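Local coordinates for tryptophan decarboxylase 1 (Oryza sativa subsp. japonica, PDB 6KHO), which decarboxylates L-tryptophan to tryptamine, and 5-hydroxy-L-tryptophan to serotonin, as a homodimeric pyridoxal 5'-phosphate enzyme of the group II decarboxylase family, at residues Y44-P55 with V89-F100; V278-D286 with H314-D322. All coordinates share one frame; numbering follows the deposited sequence.

Contact 1 and contact 2 lie on opposite sides of the chain's centre, with centres about 39 Å apart and nearest atoms about 20 Å apart. Contact 1 is the more buried: helix 27-47 and the chain after it meet the loop between helices 77-88 and 110-122, next to the second subunit. Contact 2 belongs to the cofactor-binding domain, where helix 281-289 meets the connection between strands 294-298 and 323-326, and no other chain touches it. The two hold no element in common. Buried polar groups and water bridges mark contact 1, whereas contact 2 joins close glycine backbones and valine packing to an exposed salt-bridge network.

Contact 1 of 2, residues Y44-P55 with V89-F100; sequences YYKSVESMPVLP and VPGMTHWASPNF
Tyr-44 and His-94 meet through the shortest direct polar contact between the two segments, a hydrogen bond of 2.7 Å from Tyr-44 OH to His-94 ND1 in which either group could be the donor. The hydroxyl lies in the imidazole plane, and the rings approach rim to rim with planes at 43°. With CG anti to the backbone N (chi1 178°), Tyr-44 carries its ring from helix 27-47 to this edge. The backbone of the same histidine is held too: His-94 N donates to Val-53 O at 3.0 Å, in the carbonyl plane. Within the loop, Ser-97 OG accepts from Asn-99 N at 3.1 Å, an ST turn.

Sulfur and apolar groups also line the imidazole. Met-51 SD sits obliquely, 3.9 Å from the centroid of the His-94 ring, while its CE reaches Val-89 CG1. Val-48 CG2 packs on His-94 CB at 3.7 Å. An alanine in place of His-94 would probably open a gap beside Met-51 SD and leave the Tyr-44 hydroxyl without its imidazole mate. Elsewhere, Val-53 spreads its branches, CG2 to Asn-99 CB and CG1 to Phe-100 CD2. Glu-49 CG lies 3.7 Å from Pro-98 CG, the side chains crossing at about a right angle; Glu-49 OE1 is bonded to His-497.

Waters bridge several further polar atoms. One joins Tyr-44 OH to Ala-96 N, another donates to both Pro-52 O and Met-92 O, and a third links Glu-49 OE2 with Asn-99 ND2.

Thr-93 OG1 is bonded to Gln-130 O of the second subunit and Tyr-45 OH to Ala-121 O of that subunit, beside the dimer interface. The bond at N anchors the His-94 main chain, while the in-plane bond at ND1 probably limits ring rotation, tying helix 27-47 to a loop that itself touches the partner subunit.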
loop_
_atom_site.group_PDB
_atom_site.type_symbol
_atom_site.label_atom_id
_atom_site.label_comp_id
_atom_site.label_asym_id
_atom_site.label_seq_id
_atom_site.Cartn_x
_atom_site.Cartn_y
_atom_site.Cartn_z
ATOM N N TYR A 44 6.478 -17.823 -18.885
ATOM C CA TYR A 44 5.635 -16.675 -19.180
ATOM C C TYR A 44 6.386 -15.647 -20.016
ATOM O O TYR A 44 5.875 -15.168 -21.029
ATOM C CB TYR A 44 5.120 -16.056 -17.884
ATOM C CG TYR A 44 4.266 -14.823 -18.124
ATOM C CD1 TYR A 44 2.963 -14.942 -18.615
ATOM C CD2 TYR A 44 4.764 -13.547 -17.874
ATOM C CE1 TYR A 44 2.176 -13.821 -18.836
ATOM C CE2 TYR A 44 3.976 -12.409 -18.091
ATOM C CZ TYR A 44 2.690 -12.557 -18.574
ATOM O OH TYR A 44 1.908 -11.449 -18.794
ATOM N N TYR A 45 7.615 -15.307 -19.621
ATOM C CA TYR A 45 8.356 -14.319 -20.394
ATOM C C TYR A 45 8.681 -14.839 -21.792
ATOM O O TYR A 45 8.693 -14.070 -22.757
ATOM C CB TYR A 45 9.639 -13.920 -19.671
ATOM C CG TYR A 45 9.431 -13.073 -18.427
ATOM C CD1 TYR A 45 8.335 -12.229 -18.297
ATOM C CD2 TYR A 45 10.343 -13.125 -17.382
ATOM C CE1 TYR A 45 8.156 -11.458 -17.145
ATOM C CE2 TYR A 45 10.183 -12.362 -16.243
ATOM C CZ TYR A 45 9.093 -11.533 -16.120
ATOM O OH TYR A 45 8.957 -10.776 -14.958
ATOM N N LYS A 46 8.968 -16.133 -21.923
ATOM C CA LYS A 46 9.291 -16.656 -23.248
ATOM C C LYS A 46 8.064 -16.709 -24.152
ATOM O O LYS A 46 8.196 -16.650 -25.379
ATOM C CB LYS A 46 9.916 -18.049 -23.121
ATOM C CG LYS A 46 11.341 -18.019 -22.592
ATOM C CD LYS A 46 11.873 -19.431 -22.370
ATOM C CE LYS A 46 13.155 -19.425 -21.556
ATOM N NZ LYS A 46 13.441 -20.795 -21.018
ATOM N N SER A 47 6.870 -16.834 -23.581
ATOM C CA SER A 47 5.675 -17.026 -24.383
ATOM C C SER A 47 4.734 -15.822 -24.432
ATOM O O SER A 47 3.771 -15.861 -25.203
ATOM C CB SER A 47 4.909 -18.256 -23.878
ATOM O OG SER A 47 4.321 -18.024 -22.608
ATOM N N VAL A 48 4.986 -14.748 -23.665
ATOM C CA VAL A 48 3.973 -13.691 -23.546
ATOM C C VAL A 48 3.742 -12.985 -24.882
ATOM O O VAL A 48 2.601 -12.639 -25.224
ATOM C CB VAL A 48 4.336 -12.682 -22.435
ATOM C CG1 VAL A 48 5.630 -11.928 -22.742
ATOM C CG2 VAL A 48 3.182 -11.692 -22.227
ATOM N N GLU A 49 4.805 -12.772 -25.665
ATOM C CA GLU A 49 4.664 -12.034 -26.917
ATOM C C GLU A 49 3.716 -12.735 -27.882
ATOM O O GLU A 49 3.057 -12.080 -28.700
ATOM C CB GLU A 49 6.039 -11.836 -27.565
ATOM C CG GLU A 49 5.998 -11.066 -28.888
ATOM C CD GLU A 49 7.372 -10.879 -29.522
ATOM O OE1 GLU A 49 8.401 -11.103 -28.843
ATOM O OE2 GLU A 49 7.426 -10.507 -30.711
ATOM N N SER A 50 3.630 -14.057 -27.793
ATOM C CA SER A 50 2.784 -14.869 -28.655
ATOM C C SER A 50 1.327 -14.856 -28.226
ATOM O O SER A 50 0.471 -15.332 -28.978
ATOM C CB SER A 50 3.298 -16.316 -28.666
ATOM O OG SER A 50 2.912 -16.992 -27.474
ATOM N N MET A 51 1.027 -14.347 -27.036
ATOM C CA MET A 51 -0.341 -14.213 -26.573
ATOM C C MET A 51 -0.934 -12.894 -27.064
ATOM O O MET A 51 -0.201 -11.940 -27.343
ATOM C CB MET A 51 -0.390 -14.259 -25.048
ATOM C CG MET A 51 0.347 -15.443 -24.420
ATOM S SD MET A 51 0.254 -15.359 -22.613
ATOM C CE MET A 51 1.056 -16.893 -22.134
ATOM N N PRO A 52 -2.255 -12.812 -27.199
ATOM C CA PRO A 52 -2.871 -11.507 -27.468
ATOM C C PRO A 52 -2.694 -10.603 -26.254
ATOM O O PRO A 52 -2.920 -11.024 -25.119
ATOM C CB PRO A 52 -4.343 -11.853 -27.721
ATOM C CG PRO A 52 -4.547 -13.170 -27.002
ATOM C CD PRO A 52 -3.245 -13.902 -27.123
ATOM N N VAL A 53 -2.263 -9.361 -26.494
ATOM C CA VAL A 53 -2.030 -8.438 -25.378
ATOM C C VAL A 53 -3.293 -8.284 -24.544
ATOM O O VAL A 53 -3.265 -8.414 -23.312
ATOM C CB VAL A 53 -1.524 -7.079 -25.882
ATOM C CG1 VAL A 53 -1.253 -6.177 -24.683
ATOM C CG2 VAL A 53 -0.267 -7.253 -26.718
ATOM N N LEU A 54 -4.424 -8.006 -25.200
ATOM C CA LEU A 54 -5.708 -7.928 -24.510
ATOM C C LEU A 54 -6.423 -9.270 -24.578
ATOM O O LEU A 54 -6.326 -9.967 -25.587
ATOM C CB LEU A 54 -6.601 -6.854 -25.132
ATOM C CG LEU A 54 -6.124 -5.419 -24.924
ATOM C CD1 LEU A 54 -6.791 -4.498 -25.931
ATOM C CD2 LEU A 54 -6.417 -4.978 -23.502
ATOM N N PRO A 55 -7.144 -9.654 -23.532
ATOM C CA PRO A 55 -7.821 -10.952 -23.529
ATOM C C PRO A 55 -9.184 -10.871 -24.205
ATOM O O PRO A 55 -9.686 -9.801 -24.560
ATOM C CB PRO A 55 -7.969 -11.259 -22.035
ATOM C CG PRO A 55 -8.151 -9.901 -21.424
ATOM C CD PRO A 55 -7.312 -8.946 -22.251
ATOM N N VAL A 89 -4.208 -16.618 -16.481
ATOM C CA VAL A 89 -3.376 -16.070 -17.556
ATOM C C VAL A 89 -4.172 -15.742 -18.822
ATOM O O VAL A 89 -3.898 -14.708 -19.453
ATOM C CB VAL A 89 -2.213 -17.021 -17.891
ATOM C CG1 VAL A 89 -1.489 -16.570 -19.154
ATOM C CG2 VAL A 89 -1.233 -17.110 -16.727
ATOM N N PRO A 90 -5.127 -16.577 -19.268
ATOM C CA PRO A 90 -5.865 -16.229 -20.496
ATOM C C PRO A 90 -6.798 -15.039 -20.339
ATOM O O PRO A 90 -7.222 -14.472 -21.355
ATOM C CB PRO A 90 -6.645 -17.515 -20.816
ATOM C CG PRO A 90 -5.853 -18.600 -20.140
ATOM C CD PRO A 90 -5.427 -17.960 -18.855
ATOM N N GLY A 91 -7.139 -14.648 -19.114
ATOM C CA GLY A 91 -7.956 -13.478 -18.863
ATOM C C GLY A 91 -7.180 -12.237 -18.482
ATOM O O GLY A 91 -7.794 -11.228 -18.115
ATOM N N MET A 92 -5.853 -12.273 -18.565
ATOM C CA MET A 92 -5.001 -11.137 -18.241
ATOM C C MET A 92 -4.823 -10.213 -19.432
ATOM O O MET A 92 -4.779 -10.654 -20.581
ATOM C CB MET A 92 -3.606 -11.604 -17.831
ATOM C CG MET A 92 -3.429 -12.036 -16.416
ATOM S SD MET A 92 -1.817 -12.866 -16.374
ATOM C CE MET A 92 -0.717 -11.550 -16.894
ATOM N N THR A 93 -4.657 -8.924 -19.137
ATOM C CA THR A 93 -4.002 -7.996 -20.049
ATOM C C THR A 93 -2.503 -8.042 -19.764
ATOM O O THR A 93 -2.089 -7.896 -18.609
ATOM C CB THR A 93 -4.552 -6.583 -19.846
ATOM O OG1 THR A 93 -5.933 -6.570 -20.211
ATOM C CG2 THR A 93 -3.764 -5.553 -20.651
ATOM N N HIS A 94 -1.691 -8.246 -20.797
ATOM C CA HIS A 94 -0.273 -8.543 -20.569
ATOM C C HIS A 94 0.545 -7.256 -20.568
ATOM O O HIS A 94 1.097 -6.828 -21.584
ATOM C CB HIS A 94 0.220 -9.559 -21.587
ATOM C CG HIS A 94 -0.464 -10.885 -21.445
ATOM N ND1 HIS A 94 -0.209 -11.741 -20.393
ATOM C CD2 HIS A 94 -1.445 -11.467 -22.179
ATOM C CE1 HIS A 94 -0.983 -12.809 -20.504
ATOM N NE2 HIS A 94 -1.746 -12.665 -21.576
ATOM N N TRP A 95 0.635 -6.648 -19.383
ATOM C CA TRP A 95 1.505 -5.490 -19.198
ATOM C C TRP A 95 2.954 -5.802 -19.558
ATOM O O TRP A 95 3.678 -4.917 -20.023
ATOM C CB TRP A 95 1.411 -5.006 -17.751
ATOM C CG TRP A 95 0.175 -4.234 -17.476
ATOM C CD1 TRP A 95 -1.085 -4.727 -17.333
ATOM C CD2 TRP A 95 0.073 -2.811 -17.311
ATOM N NE1 TRP A 95 -1.969 -3.702 -17.093
ATOM C CE2 TRP A 95 -1.283 -2.517 -17.068
ATOM C CE3 TRP A 95 0.998 -1.764 -17.332
ATOM C CZ2 TRP A 95 -1.742 -1.211 -16.855
ATOM C CZ3 TRP A 95 0.538 -0.466 -17.125
ATOM C CH2 TRP A 95 -0.817 -0.203 -16.900
ATOM N N ALA A 96 3.388 -7.056 -19.373
ATOM C CA ALA A 96 4.759 -7.442 -19.676
ATOM C C ALA A 96 4.999 -7.669 -21.162
ATOM O O ALA A 96 6.153 -7.847 -21.565
ATOM C CB ALA A 96 5.142 -8.720 -18.906
ATOM N N SER A 97 3.955 -7.678 -21.978
ATOM C CA SER A 97 4.154 -7.965 -23.390
ATOM C C SER A 97 5.023 -6.890 -24.037
ATOM O O SER A 97 4.868 -5.705 -23.737
ATOM C CB SER A 97 2.817 -8.047 -24.124
ATOM O OG SER A 97 3.040 -8.223 -25.516
ATOM N N PRO A 98 5.928 -7.260 -24.950
ATOM C CA PRO A 98 6.638 -6.232 -25.728
ATOM C C PRO A 98 5.721 -5.415 -26.622
ATOM O O PRO A 98 6.156 -4.385 -27.143
ATOM C CB PRO A 98 7.643 -7.041 -26.561
ATOM C CG PRO A 98 7.061 -8.388 -26.644
ATOM C CD PRO A 98 6.314 -8.624 -25.356
ATOM N N ASN A 99 4.469 -5.829 -26.799
ATOM C CA ASN A 99 3.499 -5.116 -27.618
ATOM C C ASN A 99 2.473 -4.352 -26.785
ATOM O O ASN A 99 1.461 -3.898 -27.327
ATOM C CB ASN A 99 2.798 -6.104 -28.567
ATOM C CG ASN A 99 3.765 -6.755 -29.539
ATOM O OD1 ASN A 99 4.727 -6.116 -29.986
ATOM N ND2 ASN A 99 3.536 -8.040 -29.856
ATOM N N PHE A 100 2.695 -4.229 -25.478
ATOM C CA PHE A 100 1.879 -3.369 -24.629
ATOM C C PHE A 100 2.376 -1.936 -24.794
ATOM O O PHE A 100 3.529 -1.640 -24.464
ATOM C CB PHE A 100 1.981 -3.837 -23.174
ATOM C CG PHE A 100 1.131 -3.066 -22.213
ATOM C CD1 PHE A 100 1.563 -1.849 -21.701
ATOM C CD2 PHE A 100 -0.085 -3.573 -21.789
ATOM C CE1 PHE A 100 0.784 -1.137 -20.793
ATOM C CE2 PHE A 100 -0.864 -2.881 -20.877
ATOM C CZ PHE A 100 -0.431 -1.645 -20.386
HETATM O O HOH W 1 1.844 -8.918 -17.695
HETATM O O HOH W 2 1.257 -10.276 -25.686
HETATM O O HOH W 3 1.294 -9.725 -28.844
HETATM O O HOH W 4 5.120 -9.628 -31.909
HETATM O O HOH W 5 -4.703 -11.811 -23.085
#

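Contact 2 of 2, residues V278-D286 with H314-D322; sequences VDPVGAVAD and HLDGVERVD
Arg-320 sets CG anti to its carbonyl carbon (chi1 -57°) and bends at chi3 (-72°), which brings the guanidinium to Asp-286 of helix 281-289, whose own CG, likewise anti to the carbonyl carbon, carries the carboxylate to it. Arg-320 NE donates to the syn lone pair of Asp-286 OD1 at 2.8 Å, with the oxygen 16° out of the guanidinium plane, whereas NH2 makes weak bonds to both carboxylate oxygens. Glu-319 OE2 pairs with Arg-320 NH1 at 3.4 Å, so the arginine joins two acids in a network at the surface.

Next to it the backbones close in: Gly-282 CA and Gly-317 CA are 3.7 Å apart, and a side chain on Gly-317 would strike Gly-282. Gly-317 stands in a type II turn from Leu-315 to Val-318, within the connection between parallel strands 294-298 and 323-326 of the seven-stranded sheet of the PLP-dependent decarboxylase fold. A weak bond of 3.4 Å runs from Gly-282 N to Asp-316 O.

Toward the sheet, Val-281 CG1 crosses Val-321 CG1 at 3.7 Å, and both valines rest on Val-297 of strand 294-298. Val-278 CG1 approaches His-314 ND1 obliquely at 3.7 Å, and the imidazole also meets the ring of Phe-433.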
loop_
_atom_site.group_PDB
_atom_site.type_symbol
_atom_site.label_atom_id
_atom_site.label_comp_id
_atom_site.label_asym_id
_atom_site.label_seq_id
_atom_site.Cartn_x
_atom_site.Cartn_y
_atom_site.Cartn_z
ATOM N N VAL A 278 5.152 19.363 -19.318
ATOM C CA VAL A 278 6.055 19.626 -18.198
ATOM C C VAL A 278 5.775 21.019 -17.659
ATOM O O VAL A 278 5.958 22.008 -18.376
ATOM C CB VAL A 278 7.531 19.506 -18.602
ATOM C CG1 VAL A 278 8.411 20.005 -17.466
ATOM C CG2 VAL A 278 7.880 18.047 -18.962
ATOM N N ASP A 279 5.342 21.097 -16.402
ATOM C CA ASP A 279 5.112 22.384 -15.756
ATOM C C ASP A 279 6.450 23.034 -15.395
ATOM O O ASP A 279 7.397 22.336 -15.020
ATOM C CB ASP A 279 4.249 22.204 -14.494
ATOM C CG ASP A 279 2.819 21.719 -14.801
ATOM O OD1 ASP A 279 2.390 21.787 -15.976
ATOM O OD2 ASP A 279 2.110 21.280 -13.858
ATOM N N PRO A 280 6.567 24.377 -15.502
ATOM C CA PRO A 280 7.837 25.035 -15.157
ATOM C C PRO A 280 8.003 25.162 -13.650
ATOM O O PRO A 280 7.395 26.043 -13.024
ATOM C CB PRO A 280 7.713 26.405 -15.834
ATOM C CG PRO A 280 6.235 26.683 -15.807
ATOM C CD PRO A 280 5.527 25.351 -15.897
ATOM N N VAL A 281 8.832 24.291 -13.065
ATOM C CA VAL A 281 8.807 24.073 -11.619
ATOM C C VAL A 281 9.215 25.336 -10.867
ATOM O O VAL A 281 8.543 25.751 -9.915
ATOM C CB VAL A 281 9.707 22.880 -11.239
ATOM C CG1 VAL A 281 9.848 22.787 -9.735
ATOM C CG2 VAL A 281 9.150 21.571 -11.821
ATOM N N GLY A 282 10.341 25.940 -11.256
ATOM C CA GLY A 282 10.800 27.133 -10.562
ATOM C C GLY A 282 9.799 28.273 -10.628
ATOM O O GLY A 282 9.506 28.921 -9.618
ATOM N N ALA A 283 9.249 28.524 -11.815
ATOM C CA ALA A 283 8.297 29.622 -11.950
ATOM C C ALA A 283 7.040 29.387 -11.115
ATOM O O ALA A 283 6.463 30.343 -10.585
ATOM C CB ALA A 283 7.930 29.823 -13.421
ATOM N N VAL A 284 6.615 28.127 -10.970
ATOM C CA VAL A 284 5.448 27.818 -10.146
ATOM C C VAL A 284 5.750 28.071 -8.673
ATOM O O VAL A 284 4.924 28.626 -7.939
ATOM C CB VAL A 284 4.998 26.362 -10.384
ATOM C CG1 VAL A 284 3.988 25.916 -9.326
ATOM C CG2 VAL A 284 4.397 26.226 -11.766
ATOM N N ALA A 285 6.918 27.621 -8.208
ATOM C CA ALA A 285 7.272 27.804 -6.807
ATOM C C ALA A 285 7.335 29.286 -6.452
ATOM O O ALA A 285 6.931 29.690 -5.359
ATOM C CB ALA A 285 8.612 27.134 -6.521
ATOM N N ASP A 286 7.855 30.104 -7.364
ATOM C CA ASP A 286 7.943 31.538 -7.111
ATOM C C ASP A 286 6.558 32.154 -6.980
ATOM O O ASP A 286 6.317 32.975 -6.086
ATOM C CB ASP A 286 8.737 32.205 -8.232
ATOM C CG ASP A 286 10.191 31.790 -8.230
ATOM O OD1 ASP A 286 10.622 31.146 -7.244
ATOM O OD2 ASP A 286 10.901 32.083 -9.218
ATOM N N HIS A 314 14.473 19.554 -16.472
ATOM C CA HIS A 314 13.044 19.585 -16.178
ATOM C C HIS A 314 12.759 19.741 -14.693
ATOM O O HIS A 314 11.614 20.027 -14.325
ATOM C CB HIS A 314 12.359 18.314 -16.693
ATOM C CG HIS A 314 12.335 18.208 -18.185
ATOM N ND1 HIS A 314 11.652 19.101 -18.984
ATOM C CD2 HIS A 314 12.915 17.319 -19.026
ATOM C CE1 HIS A 314 11.805 18.760 -20.251
ATOM N NE2 HIS A 314 12.568 17.681 -20.305
ATOM N N LEU A 315 13.755 19.537 -13.834
ATOM C CA LEU A 315 13.571 19.680 -12.397
ATOM C C LEU A 315 14.200 20.955 -11.852
ATOM O O LEU A 315 14.228 21.146 -10.631
ATOM C CB LEU A 315 14.139 18.460 -11.665
ATOM C CG LEU A 315 13.326 17.172 -11.794
ATOM C CD1 LEU A 315 13.931 16.078 -10.903
ATOM C CD2 LEU A 315 11.871 17.439 -11.430
ATOM N N ASP A 316 14.712 21.832 -12.714
ATOM C CA ASP A 316 15.255 23.093 -12.220
ATOM C C ASP A 316 14.184 23.856 -11.443
ATOM O O ASP A 316 13.032 23.957 -11.875
ATOM C CB ASP A 316 15.801 23.927 -13.378
ATOM C CG ASP A 316 17.082 23.333 -13.959
ATOM O OD1 ASP A 316 17.535 22.278 -13.452
ATOM O OD2 ASP A 316 17.634 23.911 -14.917
ATOM N N GLY A 317 14.557 24.350 -10.270
ATOM C CA GLY A 317 13.619 24.975 -9.368
ATOM C C GLY A 317 13.137 24.080 -8.249
ATOM O O GLY A 317 12.497 24.580 -7.310
ATOM N N VAL A 318 13.419 22.769 -8.323
ATOM C CA VAL A 318 12.970 21.846 -7.283
ATOM C C VAL A 318 13.546 22.242 -5.931
ATOM O O VAL A 318 12.932 21.987 -4.888
ATOM C CB VAL A 318 13.335 20.390 -7.657
ATOM C CG1 VAL A 318 14.843 20.185 -7.627
ATOM C CG2 VAL A 318 12.654 19.418 -6.717
ATOM N N GLU A 319 14.704 22.912 -5.920
ATOM C CA GLU A 319 15.262 23.397 -4.666
ATOM C C GLU A 319 14.357 24.404 -3.962
ATOM O O GLU A 319 14.613 24.729 -2.798
ATOM C CB GLU A 319 16.646 24.018 -4.910
ATOM C CG GLU A 319 16.624 25.333 -5.684
ATOM C CD GLU A 319 16.630 25.129 -7.197
ATOM O OE1 GLU A 319 16.425 23.980 -7.668
ATOM O OE2 GLU A 319 16.833 26.130 -7.920
ATOM N N ARG A 320 13.309 24.897 -4.622
ATOM C CA ARG A 320 12.391 25.847 -4.014
ATOM C C ARG A 320 11.011 25.268 -3.718
ATOM O O ARG A 320 10.144 26.014 -3.256
ATOM C CB ARG A 320 12.248 27.084 -4.912
ATOM C CG ARG A 320 13.575 27.777 -5.198
ATOM C CD ARG A 320 13.390 29.261 -5.553
ATOM N NE ARG A 320 12.804 29.448 -6.878
ATOM C CZ ARG A 320 13.423 29.175 -8.025
ATOM N NH1 ARG A 320 14.660 28.692 -8.031
ATOM N NH2 ARG A 320 12.802 29.398 -9.176
ATOM N N VAL A 321 10.777 23.978 -3.952
ATOM C CA VAL A 321 9.478 23.381 -3.679
ATOM C C VAL A 321 9.528 22.675 -2.330
ATOM O O VAL A 321 10.582 22.512 -1.727
ATOM C CB VAL A 321 9.022 22.416 -4.801
ATOM C CG1 VAL A 321 9.040 23.114 -6.142
ATOM C CG2 VAL A 321 9.885 21.168 -4.818
ATOM N N ASP A 322 8.364 22.271 -1.832
ATOM C CA ASP A 322 8.307 21.624 -0.530
ATOM C C ASP A 322 8.454 20.108 -0.602
ATOM O O ASP A 322 8.927 19.491 0.364
ATOM C CB ASP A 322 6.993 21.976 0.151
ATOM C CG ASP A 322 6.929 23.446 0.505
ATOM O OD1 ASP A 322 7.579 23.826 1.493
ATOM O OD2 ASP A 322 6.278 24.207 -0.223
#